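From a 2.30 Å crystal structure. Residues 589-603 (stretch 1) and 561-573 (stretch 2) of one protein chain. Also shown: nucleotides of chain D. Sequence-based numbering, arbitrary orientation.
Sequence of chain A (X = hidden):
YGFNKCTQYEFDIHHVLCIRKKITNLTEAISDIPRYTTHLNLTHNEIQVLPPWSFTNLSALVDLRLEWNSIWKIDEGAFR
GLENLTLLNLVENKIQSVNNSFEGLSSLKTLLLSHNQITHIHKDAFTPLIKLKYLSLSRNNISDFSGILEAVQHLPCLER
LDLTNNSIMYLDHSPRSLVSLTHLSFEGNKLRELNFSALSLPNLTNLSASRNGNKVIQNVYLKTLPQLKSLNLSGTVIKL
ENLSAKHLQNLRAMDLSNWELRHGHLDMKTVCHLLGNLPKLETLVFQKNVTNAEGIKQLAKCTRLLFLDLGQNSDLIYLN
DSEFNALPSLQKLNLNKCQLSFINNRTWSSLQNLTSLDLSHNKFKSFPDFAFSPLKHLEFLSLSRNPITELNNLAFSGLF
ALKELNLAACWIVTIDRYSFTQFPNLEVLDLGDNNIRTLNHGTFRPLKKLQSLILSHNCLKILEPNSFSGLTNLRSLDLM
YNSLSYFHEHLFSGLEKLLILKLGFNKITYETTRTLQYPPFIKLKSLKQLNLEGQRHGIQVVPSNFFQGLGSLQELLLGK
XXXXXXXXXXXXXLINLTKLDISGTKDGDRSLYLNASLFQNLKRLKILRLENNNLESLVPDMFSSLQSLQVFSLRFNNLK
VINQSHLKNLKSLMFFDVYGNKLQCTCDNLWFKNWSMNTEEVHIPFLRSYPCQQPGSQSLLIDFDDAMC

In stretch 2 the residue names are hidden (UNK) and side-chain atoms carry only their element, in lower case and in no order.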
ATOM      1  N   ASP A 589     -11.591  17.417  11.678  1.00 30.14           N
ATOM      2  CA  ASP A 589     -11.868  16.985  13.036  1.00 33.61           C
ATOM      3  C   ASP A 589     -11.804  15.467  13.169  1.00 34.08           C
ATOM      4  O   ASP A 589     -11.314  14.946  14.170  1.00 38.06           O
ATOM      5  CB  ASP A 589     -13.216  17.531  13.513  1.00 48.36           C
ATOM      6  CG  ASP A 589     -13.129  18.987  13.969  1.00 64.20           C
ATOM      7  OD1 ASP A 589     -12.035  19.400  14.404  1.00 63.54           O
ATOM      8  OD2 ASP A 589     -14.149  19.716  13.904  1.00 71.34           O
ATOM      9  N   ARG A 590     -12.253  14.763  12.136  1.00 26.62           N
ATOM     10  CA  ARG A 590     -12.213  13.307  12.143  1.00 35.20           C
ATOM     11  C   ARG A 590     -10.794  12.770  11.993  1.00 31.62           C
ATOM     12  O   ARG A 590     -10.463  11.774  12.614  1.00 37.80           O
ATOM     13  CB  ARG A 590     -13.095  12.731  11.037  1.00 40.87           C
ATOM     14  CG  ARG A 590     -14.587  12.951  11.245  1.00 34.31           C
ATOM     15  CD  ARG A 590     -15.375  12.275  10.139  1.00 39.22           C
ATOM     16  NE  ARG A 590     -16.482  13.105   9.687  1.00 48.62           N
ATOM     17  CZ  ARG A 590     -16.529  13.712   8.507  1.00 46.69           C
ATOM     18  NH1 ARG A 590     -15.547  13.555   7.641  1.00 47.22           N
ATOM     19  NH2 ARG A 590     -17.573  14.457   8.179  1.00 54.15           N
ATOM     20  N   SER A 591      -9.942  13.458  11.230  1.00 30.34           N
ATOM     21  CA  SER A 591      -8.631  12.903  10.875  1.00 32.27           C
ATOM     22  C   SER A 591      -7.444  13.554  11.568  1.00 35.25           C
ATOM     23  O   SER A 591      -6.320  13.043  11.482  1.00 28.17           O
ATOM     24  CB  SER A 591      -8.404  12.973   9.360  1.00 27.13           C
ATOM     25  OG  SER A 591      -8.439  14.299   8.877  1.00 32.13           O
ATOM     26  N   LEU A 592      -7.683  14.675  12.246  1.00 31.05           N
ATOM     27  CA  LEU A 592      -6.586  15.445  12.826  1.00 26.00           C
ATOM     28  C   LEU A 592      -6.985  16.031  14.161  1.00 27.73           C
ATOM     29  O   LEU A 592      -8.038  16.638  14.272  1.00 26.20           O
ATOM     30  CB  LEU A 592      -6.206  16.589  11.889  1.00 16.77           C
ATOM     31  CG  LEU A 592      -4.753  17.074  11.769  1.00 29.16           C
ATOM     32  CD1 LEU A 592      -4.724  18.569  11.418  1.00 22.64           C
ATOM     33  CD2 LEU A 592      -3.888  16.769  12.976  1.00 31.72           C
ATOM     34  N   TYR A 593      -6.160  15.814  15.176  1.00 24.43           N
ATOM     35  CA  TYR A 593      -6.297  16.538  16.422  1.00 23.19           C
ATOM     36  C   TYR A 593      -4.948  17.000  16.911  1.00 26.43           C
ATOM     37  O   TYR A 593      -4.028  16.200  17.031  1.00 31.97           O
ATOM     38  CB  TYR A 593      -6.978  15.702  17.507  1.00 20.43           C
ATOM     39  CG  TYR A 593      -7.255  16.500  18.759  1.00 26.51           C
ATOM     40  CD1 TYR A 593      -6.288  16.649  19.752  1.00 31.17           C
ATOM     41  CD2 TYR A 593      -8.475  17.135  18.935  1.00 33.55           C
ATOM     42  CE1 TYR A 593      -6.541  17.407  20.889  1.00 31.14           C
ATOM     43  CE2 TYR A 593      -8.733  17.891  20.062  1.00 35.39           C
ATOM     44  CZ  TYR A 593      -7.768  18.021  21.032  1.00 36.45           C
ATOM     45  OH  TYR A 593      -8.053  18.771  22.149  1.00 48.38           O
ATOM     46  N   LEU A 594      -4.855  18.290  17.225  1.00 28.85           N
ATOM     47  CA  LEU A 594      -3.646  18.881  17.782  1.00 29.43           C
ATOM     48  C   LEU A 594      -4.022  19.570  19.092  1.00 34.97           C
ATOM     49  O   LEU A 594      -4.919  20.416  19.109  1.00 30.77           O
ATOM     50  CB  LEU A 594      -3.041  19.902  16.804  1.00 21.97           C
ATOM     51  CG  LEU A 594      -2.759  19.447  15.366  1.00 29.44           C
ATOM     52  CD1 LEU A 594      -2.307  20.608  14.492  1.00 25.06           C
ATOM     53  CD2 LEU A 594      -1.708  18.368  15.344  1.00 28.33           C
ATOM     54  N   ASN A 595      -3.385  19.168  20.191  1.00 32.30           N
ATOM     55  CA  ASN A 595      -3.618  19.794  21.486  1.00 28.96           C
ATOM     56  C   ASN A 595      -3.405  21.296  21.353  1.00 34.02           C
ATOM     57  O   ASN A 595      -2.535  21.743  20.597  1.00 33.88           O
ATOM     58  CB  ASN A 595      -2.678  19.199  22.542  1.00 29.53           C
ATOM     59  CG  ASN A 595      -2.885  19.797  23.940  1.00 35.84           C
ATOM     60  OD1 ASN A 595      -2.575  20.969  24.180  1.00 36.08           O
ATOM     61  ND2 ASN A 595      -3.387  18.981  24.874  1.00 37.69           N
ATOM     62  N   ALA A 596      -4.212  22.073  22.071  1.00 32.51           N
ATOM     63  CA  ALA A 596      -4.179  23.531  21.943  1.00 31.06           C
ATOM     64  C   ALA A 596      -2.772  24.089  22.160  1.00 32.72           C
ATOM     65  O   ALA A 596      -2.378  25.036  21.495  1.00 36.47           O
ATOM     66  CB  ALA A 596      -5.167  24.178  22.896  1.00 26.16           C
ATOM     67  N   SER A 597      -2.004  23.483  23.062  1.00 29.26           N
ATOM     68  CA  SER A 597      -0.661  23.975  23.348  1.00 31.49           C
ATOM     69  C   SER A 597       0.460  23.087  22.795  1.00 35.54           C
ATOM     70  O   SER A 597       1.588  23.142  23.283  1.00 34.04           O
ATOM     71  CB  SER A 597      -0.484  24.158  24.860  1.00 39.86           C
ATOM     72  OG  SER A 597      -0.884  22.998  25.572  1.00 46.29           O
ATOM     73  N   LEU A 598       0.152  22.293  21.770  1.00 37.51           N
ATOM     74  CA  LEU A 598       1.106  21.338  21.188  1.00 36.88           C
ATOM     75  C   LEU A 598       2.405  21.972  20.661  1.00 35.65           C
ATOM     76  O   LEU A 598       3.488  21.396  20.806  1.00 29.23           O
ATOM     77  CB  LEU A 598       0.425  20.553  20.059  1.00 33.69           C
ATOM     78  CG  LEU A 598       1.199  19.408  19.397  1.00 32.30           C
ATOM     79  CD1 LEU A 598       1.424  18.265  20.372  1.00 21.23           C
ATOM     80  CD2 LEU A 598       0.441  18.945  18.180  1.00 29.82           C
ATOM     81  N   PHE A 599       2.292  23.164  20.075  1.00 35.58           N
ATOM     82  CA  PHE A 599       3.433  23.839  19.455  1.00 39.69           C
ATOM     83  C   PHE A 599       4.249  24.722  20.409  1.00 37.90           C
ATOM     84  O   PHE A 599       5.119  25.471  19.969  1.00 37.67           O
ATOM     85  CB  PHE A 599       2.967  24.706  18.283  1.00 39.46           C
ATOM     86  CG  PHE A 599       2.333  23.939  17.170  1.00 39.67           C
ATOM     87  CD1 PHE A 599       2.949  22.830  16.637  1.00 40.44           C
ATOM     88  CD2 PHE A 599       1.108  24.326  16.660  1.00 43.33           C
ATOM     89  CE1 PHE A 599       2.349  22.130  15.608  1.00 43.69           C
ATOM     90  CE2 PHE A 599       0.509  23.631  15.631  1.00 42.03           C
ATOM     91  CZ  PHE A 599       1.130  22.534  15.105  1.00 40.68           C
ATOM     92  N   GLN A 600       3.972  24.651  21.701  1.00 36.78           N
ATOM     93  CA  GLN A 600       4.592  25.576  22.654  1.00 39.88           C
ATOM     94  C   GLN A 600       6.109  25.560  22.715  1.00 42.57           C
ATOM     95  O   GLN A 600       6.733  26.590  22.935  1.00 49.49           O
ATOM     96  CB  GLN A 600       4.048  25.347  24.051  1.00 51.76           C
ATOM     97  CG  GLN A 600       2.789  26.114  24.329  1.00 67.50           C
ATOM     98  CD  GLN A 600       2.407  26.045  25.786  1.00 71.77           C
ATOM     99  OE1 GLN A 600       2.649  25.034  26.459  1.00 71.68           O
ATOM    100  NE2 GLN A 600       1.832  27.128  26.292  1.00 66.69           N
ATOM    101  N   ASN A 601       6.715  24.399  22.533  1.00 38.45           N
ATOM    102  CA  ASN A 601       8.162  24.330  22.670  1.00 37.48           C
ATOM    103  C   ASN A 601       8.932  24.494  21.361  1.00 30.46           C
ATOM    104  O   ASN A 601      10.164  24.537  21.349  1.00 25.46           O
ATOM    105  CB  ASN A 601       8.558  23.045  23.378  1.00 44.34           C
ATOM    106  CG  ASN A 601       8.667  23.237  24.856  1.00 55.94           C
ATOM    107  OD1 ASN A 601       7.659  23.343  25.549  1.00 52.26           O
ATOM    108  ND2 ASN A 601       9.892  23.318  25.355  1.00 69.24           N
ATOM    109  N   LEU A 602       8.195  24.581  20.265  1.00 26.20           N
ATOM    110  CA  LEU A 602       8.803  24.594  18.957  1.00 28.53           C
ATOM    111  C   LEU A 602       9.233  26.012  18.619  1.00 36.22           C
ATOM    112  O   LEU A 602       8.745  26.623  17.666  1.00 30.03           O
ATOM    113  CB  LEU A 602       7.858  24.013  17.903  1.00 32.85           C
ATOM    114  CG  LEU A 602       7.302  22.604  18.145  1.00 36.20           C
ATOM    115  CD1 LEU A 602       6.518  22.119  16.923  1.00 33.97           C
ATOM    116  CD2 LEU A 602       8.414  21.615  18.511  1.00 34.65           C
ATOM    117  N   LYS A 603      10.136  26.534  19.440  1.00 41.01           N
ATOM    118  CA  LYS A 603      10.574  27.911  19.325  1.00 39.76           C
ATOM    119  C   LYS A 603      11.567  28.102  18.182  1.00 37.82           C
ATOM    120  O   LYS A 603      11.821  29.238  17.779  1.00 26.51           O
ATOM    121  CB  LYS A 603      11.165  28.391  20.649  1.00 41.21           C
ATOM    122  CG  LYS A 603      10.100  28.771  21.659  1.00 51.72           C
ATOM    123  CD  LYS A 603      10.436  28.244  23.027  1.00 56.68           C
ATOM    124  CE  LYS A 603       9.285  28.441  23.989  1.00 56.52           C
ATOM    125  NZ  LYS A 603       9.566  27.742  25.278  1.00 58.80           N
ATOM    126  N   UNK A 561      -1.087  10.769   6.242  1.00 24.87           N
ATOM    127  CA  UNK A 561      -1.752   9.813   7.133  1.00 26.67           C
ATOM    128  C   UNK A 561      -3.279  10.020   7.133  1.00 27.06           C
ATOM    129  O   UNK A 561      -3.753  11.152   7.214  1.00 31.32           O
ATOM    130  o   UNK A 561       0.163   7.998   8.880  1.00 27.73           O
ATOM    131  n   UNK A 561       1.190   9.990   8.820  1.00 17.57           N
ATOM    132  c   UNK A 561      -1.217   9.933   8.562  1.00 26.05           C
ATOM    133  c   UNK A 561       0.111   9.223   8.763  1.00 26.68           C
ATOM    134  N   UNK A 562      -4.048   8.930   7.001  1.00 21.54           N
ATOM    135  CA  UNK A 562      -5.512   8.960   7.083  1.00 22.90           C
ATOM    136  C   UNK A 562      -5.997   9.602   8.379  1.00 28.92           C
ATOM    137  O   UNK A 562      -7.057  10.220   8.373  1.00 30.88           O
ATOM    138  c   UNK A 562      -4.825   6.856   6.223  1.00 30.13           C
ATOM    139  c   UNK A 562      -5.892   7.482   7.047  1.00 29.64           C
ATOM    140  c   UNK A 562      -3.552   7.619   6.546  1.00 27.81           C
ATOM    141  N   UNK A 563      -5.239   9.456   9.463  1.00 22.97           N
ATOM    142  CA  UNK A 563      -5.505  10.213  10.668  1.00 29.08           C
ATOM    143  C   UNK A 563      -4.268  10.396  11.542  1.00 31.21           C
ATOM    144  O   UNK A 563      -3.387   9.538  11.564  1.00 28.39           O
ATOM    145  c   UNK A 563      -6.615   9.558  11.478  1.00 34.66           C
ATOM    146  o   UNK A 563      -6.227   8.255  11.805  1.00 30.89           O
ATOM    147  N   UNK A 564      -4.213  11.525  12.256  1.00 24.75           N
ATOM    148  CA  UNK A 564      -3.115  11.820  13.174  1.00 27.62           C
ATOM    149  C   UNK A 564      -3.719  12.509  14.382  1.00 30.76           C
ATOM    150  O   UNK A 564      -4.306  13.576  14.254  1.00 32.08           O
ATOM    151  c   UNK A 564      -2.037  12.764  12.564  1.00 22.70           C
ATOM    152  c   UNK A 564      -1.541  12.253  11.231  1.00 15.35           C
ATOM    153  c   UNK A 564      -0.860  12.887  13.513  1.00 23.38           C
ATOM    154  N   UNK A 565      -3.614  11.879  15.546  1.00 32.63           N
ATOM    155  CA  UNK A 565      -4.148  12.452  16.771  1.00 27.70           C
ATOM    156  C   UNK A 565      -3.003  12.721  17.731  1.00 27.61           C
ATOM    157  O   UNK A 565      -2.409  11.793  18.284  1.00 26.97           O
ATOM    158  c   UNK A 565      -8.309  10.241  14.764  1.00 15.82           C
ATOM    159  c   UNK A 565      -5.169  11.511  17.425  1.00 24.99           C
ATOM    160  c   UNK A 565      -7.988  11.587  14.878  1.00 21.95           C
ATOM    161  c   UNK A 565      -7.611   9.311  15.513  1.00 21.88           C
ATOM    162  c   UNK A 565      -6.278  11.075  16.502  1.00 26.62           C
ATOM    163  c   UNK A 565      -6.975  11.996  15.741  1.00 21.60           C
ATOM    164  c   UNK A 565      -6.595   9.727  16.369  1.00 28.52           C
ATOM    165  N   UNK A 566      -2.706  14.001  17.923  1.00 28.81           N
ATOM    166  CA  UNK A 566      -1.687  14.457  18.859  1.00 32.30           C
ATOM    167  C   UNK A 566      -2.422  15.196  19.992  1.00 35.79           C
ATOM    168  O   UNK A 566      -2.533  16.420  19.991  1.00 41.75           O
ATOM    169  c   UNK A 566       0.171  14.650  17.053  1.00 28.67           C
ATOM    170  c   UNK A 566      -0.681  15.366  18.119  1.00 31.90           C
ATOM    171  c   UNK A 566       0.461  15.508  15.813  1.00 21.25           C
ATOM    172  c   UNK A 566       1.471  14.166  17.673  1.00 31.43           C
ATOM    173  N   UNK A 567      -2.944  14.422  20.942  1.00 38.42           N
ATOM    174  CA  UNK A 567      -3.845  14.920  21.975  1.00 35.19           C
ATOM    175  C   UNK A 567      -3.127  15.615  23.111  1.00 38.41           C
ATOM    176  O   UNK A 567      -3.720  16.424  23.811  1.00 40.86           O
ATOM    177  c   UNK A 567      -4.668  13.779  22.593  1.00 38.35           C
ATOM    178  c   UNK A 567      -5.488  13.014  21.578  1.00 37.81           C
ATOM    179  o   UNK A 567      -5.806  11.847  21.874  1.00 37.85           O
ATOM    180  o   UNK A 567      -5.854  13.571  20.520  1.00 37.28           O
ATOM    181  N   UNK A 568      -1.868  15.263  23.331  1.00 37.79           N
ATOM    182  CA  UNK A 568      -1.186  15.695  24.548  1.00 39.42           C
ATOM    183  C   UNK A 568      -0.022  16.673  24.295  1.00 40.83           C
ATOM    184  O   UNK A 568      -0.226  17.737  23.715  1.00 33.22           O
ATOM    185  c   UNK A 568      -0.743  14.466  25.340  1.00 38.63           C
ATOM    186  c   UNK A 568      -3.767  12.799  26.466  1.00 37.61           C
ATOM    187  n   UNK A 568      -2.941  13.828  26.410  1.00 42.45           N
ATOM    188  c   UNK A 568      -2.078  12.240  25.178  1.00 40.84           C
ATOM    189  c   UNK A 568      -1.858  13.505  25.619  1.00 43.95           C
ATOM    190  n   UNK A 568      -3.266  11.825  25.723  1.00 43.15           N
ATOM    191  N   UNK A 569       1.190  16.320  24.715  1.00 39.81           N
ATOM    192  CA  UNK A 569       2.333  17.207  24.498  1.00 36.61           C
ATOM    193  C   UNK A 569       3.496  16.477  23.831  1.00 34.54           C
ATOM    194  O   UNK A 569       4.653  16.574  24.254  1.00 28.71           O
ATOM    195  c   UNK A 569       2.743  17.883  25.801  1.00 33.77           C
ATOM    196  n   UNK A 569       0.431  20.690  26.323  1.00 67.15           N
ATOM    197  c   UNK A 569       0.668  20.292  27.560  1.00 71.21           C
ATOM    198  c   UNK A 569       1.823  18.995  26.204  1.00 58.82           C
ATOM    199  c   UNK A 569       1.141  19.897  25.455  1.00 64.20           C
ATOM    200  n   UNK A 569       1.500  19.264  27.516  1.00 69.00           N
ATOM    201  N   UNK A 570       3.153  15.774  22.754  1.00 36.23           N
ATOM    202  CA  UNK A 570       4.069  14.900  22.023  1.00 33.72           C
ATOM    203  C   UNK A 570       5.293  15.593  21.432  1.00 32.49           C
ATOM    204  O   UNK A 570       6.333  14.963  21.283  1.00 35.02           O
ATOM    205  n   UNK A 570       0.317  12.113  21.931  1.00 30.71           N
ATOM    206  o   UNK A 570       0.631  14.344  21.940  1.00 25.03           O
ATOM    207  c   UNK A 570       1.078  13.200  21.791  1.00 30.32           C
ATOM    208  c   UNK A 570       2.540  12.937  21.429  1.00 33.31           C
ATOM    209  c   UNK A 570       3.309  14.154  20.924  1.00 35.43           C
ATOM    210  N   UNK A 571       5.177  16.880  21.097  1.00 28.73           N
ATOM    211  CA  UNK A 571       6.290  17.600  20.480  1.00 26.27           C
ATOM    212  C   UNK A 571       7.254  18.236  21.483  1.00 26.99           C
ATOM    213  O   UNK A 571       8.251  18.824  21.087  1.00 33.23           O
ATOM    214  c   UNK A 571       3.890  16.950  16.034  1.00 18.71           C
ATOM    215  c   UNK A 571       4.741  16.172  16.810  1.00 22.85           C
ATOM    216  c   UNK A 571       5.137  18.062  18.263  1.00 26.64           C
ATOM    217  c   UNK A 571       4.291  18.822  17.476  1.00 25.78           C
ATOM    218  c   UNK A 571       3.669  18.272  16.366  1.00 21.31           C
ATOM    219  c   UNK A 571       5.793  18.653  19.479  1.00 22.88           C
ATOM    220  c   UNK A 571       5.358  16.727  17.919  1.00 21.60           C
ATOM    221  N   UNK A 572       6.981  18.090  22.775  1.00 26.80           N
ATOM    222  CA  UNK A 572       7.832  18.710  23.796  1.00 26.98           C
ATOM    223  C   UNK A 572       9.320  18.376  23.739  1.00 28.08           C
ATOM    224  O   UNK A 572      10.147  19.238  24.045  1.00 35.79           O
ATOM    225  c   UNK A 572       7.287  18.466  25.202  1.00 40.64           C
ATOM    226  o   UNK A 572       5.874  19.520  26.811  1.00 57.62           O
ATOM    227  o   UNK A 572       5.697  20.193  24.715  1.00 41.78           O
ATOM    228  c   UNK A 572       6.214  19.472  25.603  1.00 48.23           C
ATOM    229  N   UNK A 573       9.675  17.133  23.354  1.00 34.66           N
ATOM    230  CA  UNK A 573      11.112  16.839  23.253  1.00 25.72           C
ATOM    231  C   UNK A 573      11.786  17.469  22.039  1.00 30.64           C
ATOM    232  O   UNK A 573      13.011  17.565  22.042  1.00 32.80           O
ATOM    233  c   UNK A 573      11.149  15.306  23.127  1.00 26.99           C
ATOM    234  c   UNK A 573       9.838  14.838  23.689  1.00 23.45           C
ATOM    235  c   UNK A 573       8.868  15.894  23.307  1.00 32.10           C
TER
ATOM    236  P     C D  10     -13.428   6.274  18.755  1.00 39.18           P
ATOM    237  OP1   C D  10     -13.762   5.505  19.973  1.00 39.37           O
ATOM    238  OP2   C D  10     -13.994   7.639  18.573  1.00 38.69           O
ATOM    239  O5'   C D  10     -11.845   6.362  18.670  1.00 37.42           O
ATOM    240  C5'   C D  10     -11.064   5.174  18.694  1.00 28.15           C
ATOM    241  C4'   C D  10     -10.036   5.222  19.790  1.00 32.27           C
ATOM    242  O4'   C D  10      -9.092   6.290  19.497  1.00 27.40           O
ATOM    243  C3'   C D  10     -10.584   5.498  21.196  1.00 32.05           C
ATOM    244  O3'   C D  10      -9.854   4.731  22.154  1.00 43.05           O
ATOM    245  C2'   C D  10     -10.287   6.984  21.393  1.00 28.84           C
ATOM    246  O2'   C D  10     -10.104   7.361  22.739  1.00 23.56           O
ATOM    247  C1'   C D  10      -8.988   7.155  20.604  1.00 29.64           C
ATOM    248  N1    C D  10      -8.788   8.525  20.116  1.00 32.06           N
ATOM    249  C2    C D  10      -7.847   9.341  20.761  1.00 31.69           C
ATOM    250  O2    C D  10      -7.170   8.897  21.700  1.00 30.99           O
ATOM    251  N3    C D  10      -7.686  10.608  20.338  1.00 30.09           N
ATOM    252  C4    C D  10      -8.422  11.078  19.333  1.00 37.20           C
ATOM    253  N4    C D  10      -8.205  12.352  18.966  1.00 44.98           N
ATOM    254  C5    C D  10      -9.395  10.276  18.664  1.00 30.90           C
ATOM    255  C6    C D  10      -9.543   9.012  19.079  1.00 31.77           C
ATOM    256  P     A D   9     -15.566   9.307  13.090  1.00 31.56           P
ATOM    257  OP1   A D   9     -16.972   9.754  12.885  1.00 29.07           O
ATOM    258  OP2   A D   9     -14.450  10.215  13.428  1.00 36.54           O
ATOM    259  O5'   A D   9     -15.609   8.195  14.226  1.00 31.57           O
ATOM    260  C5'   A D   9     -14.406   7.554  14.619  1.00 32.48           C
ATOM    261  C4'   A D   9     -14.662   6.336  15.453  1.00 36.26           C
ATOM    262  O4'   A D   9     -15.149   5.261  14.602  1.00 39.09           O
ATOM    263  C3'   A D   9     -13.434   5.801  16.173  1.00 36.55           C
ATOM    264  O3'   A D   9     -13.813   5.377  17.480  1.00 40.34           O
ATOM    265  C2'   A D   9     -13.010   4.606  15.310  1.00 38.48           C
ATOM    266  O2'   A D   9     -12.328   3.587  16.012  1.00 43.37           O
ATOM    267  C1'   A D   9     -14.344   4.113  14.756  1.00 35.92           C
ATOM    268  N9    A D   9     -14.249   3.479  13.435  1.00 39.40           N
ATOM    269  C8    A D   9     -13.589   3.955  12.322  1.00 40.10           C
ATOM    270  N7    A D   9     -13.695   3.196  11.255  1.00 40.18           N
ATOM    271  C5    A D   9     -14.497   2.143  11.686  1.00 34.88           C
ATOM    272  C6    A D   9     -14.982   0.986  11.033  1.00 39.74           C
ATOM    273  N6    A D   9     -14.721   0.700   9.747  1.00 32.44           N
ATOM    274  N1    A D   9     -15.761   0.128  11.755  1.00 40.05           N
ATOM    275  C2    A D   9     -16.013   0.429  13.036  1.00 30.48           C
ATOM    276  N3    A D   9     -15.605   1.480  13.751  1.00 26.36           N
ATOM    277  C4    A D   9     -14.848   2.309  13.020  1.00 31.80           C
HETATM  278  O   HOH W   1       3.628  19.151  22.448  1.00 30.06           O
HETATM  279  O   HOH W   2       5.920  21.628  21.973  1.00 32.78           O

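Position 561 has two side-chain carbons, the second carrying one oxygen and one nitrogen, and its side chain makes no contact with stretch 1: Asn 561, hydrogen-bonded elsewhere in the structure. At 562 three carbons close a ring onto the backbone N, which defines Pro 562; its O lies 3.2 Å from Ser 591 CB. Position 563 has one carbon and one oxygen, hence Ser 563, whose CA is 3.1 Å from Ser 591 O.

At 564 one carbon carries two more, the beta-branched pattern of Val 564. Its backbone N donates to Ser 591 O (2.7 Å, 160°), and its O accepts from Tyr 593 N (3.0 Å, 159°). Position 565 shows one carbon and a six-carbon ring with no further atom: Phe 565. Tyr 593 CB lies 4.1 Å from its CD1, and Arg 590 O sits at the ring edge, 3.4 Å from CE1. The cytosine of C10 covers one ring face.

Four carbons, forked at the second, identify 566 as Leu 566. Its CD1 is 3.6 Å from Leu 594 CD2, while its N donates to Tyr 593 O (2.7 Å) and its O accepts from Asn 595 N (2.9 Å). At 567 the second of two carbons carries two atoms, both oxygen: Asp 567. OD1 accepts from N4 of C10 (3.1 Å, 165°) and approaches Tyr 593 CD1 at 3.2 Å; the backbone O receives Asn 595 ND2 (2.8 Å).

Positions 568 and 569 each bear one carbon and a five-membered ring of three carbons and two nitrogens. The first, His 568, points away from stretch 1. The second, His 569, donates from NE2 to Ser 597 OG (2.8 Å, 167°). At 570, three carbons end in one oxygen and one nitrogen, giving Gln 570, whose OE1 accepts from His 568 N (3.0 Å). Position 571 has one carbon and an unsubstituted six-carbon ring: Phe 571, with CD2 3.7 Å from Leu 598 CG and 4.0 Å from Leu 602 CD1. Two carbons and two terminal oxygens make 572 Asp 572, and three carbons closing a ring onto the backbone N make 573 Pro 573, outside the contact.

The contact, burying 904 Å² in total, begins as a parallel pairing of 592-594 with 564-566, axes 16° apart. Alternation places Tyr 593 and Phe 565 on the face near C10, and the aliphatic side chains on the other. Beyond the strands, Asn 595 and Ser 597 anchor the loop, Leu 598 and Phe 571 pack together, and two waters lie between Leu 598 O and Asp 572 OD1.

Stretch 2 (561-573) NPSVFLDHHQFDP
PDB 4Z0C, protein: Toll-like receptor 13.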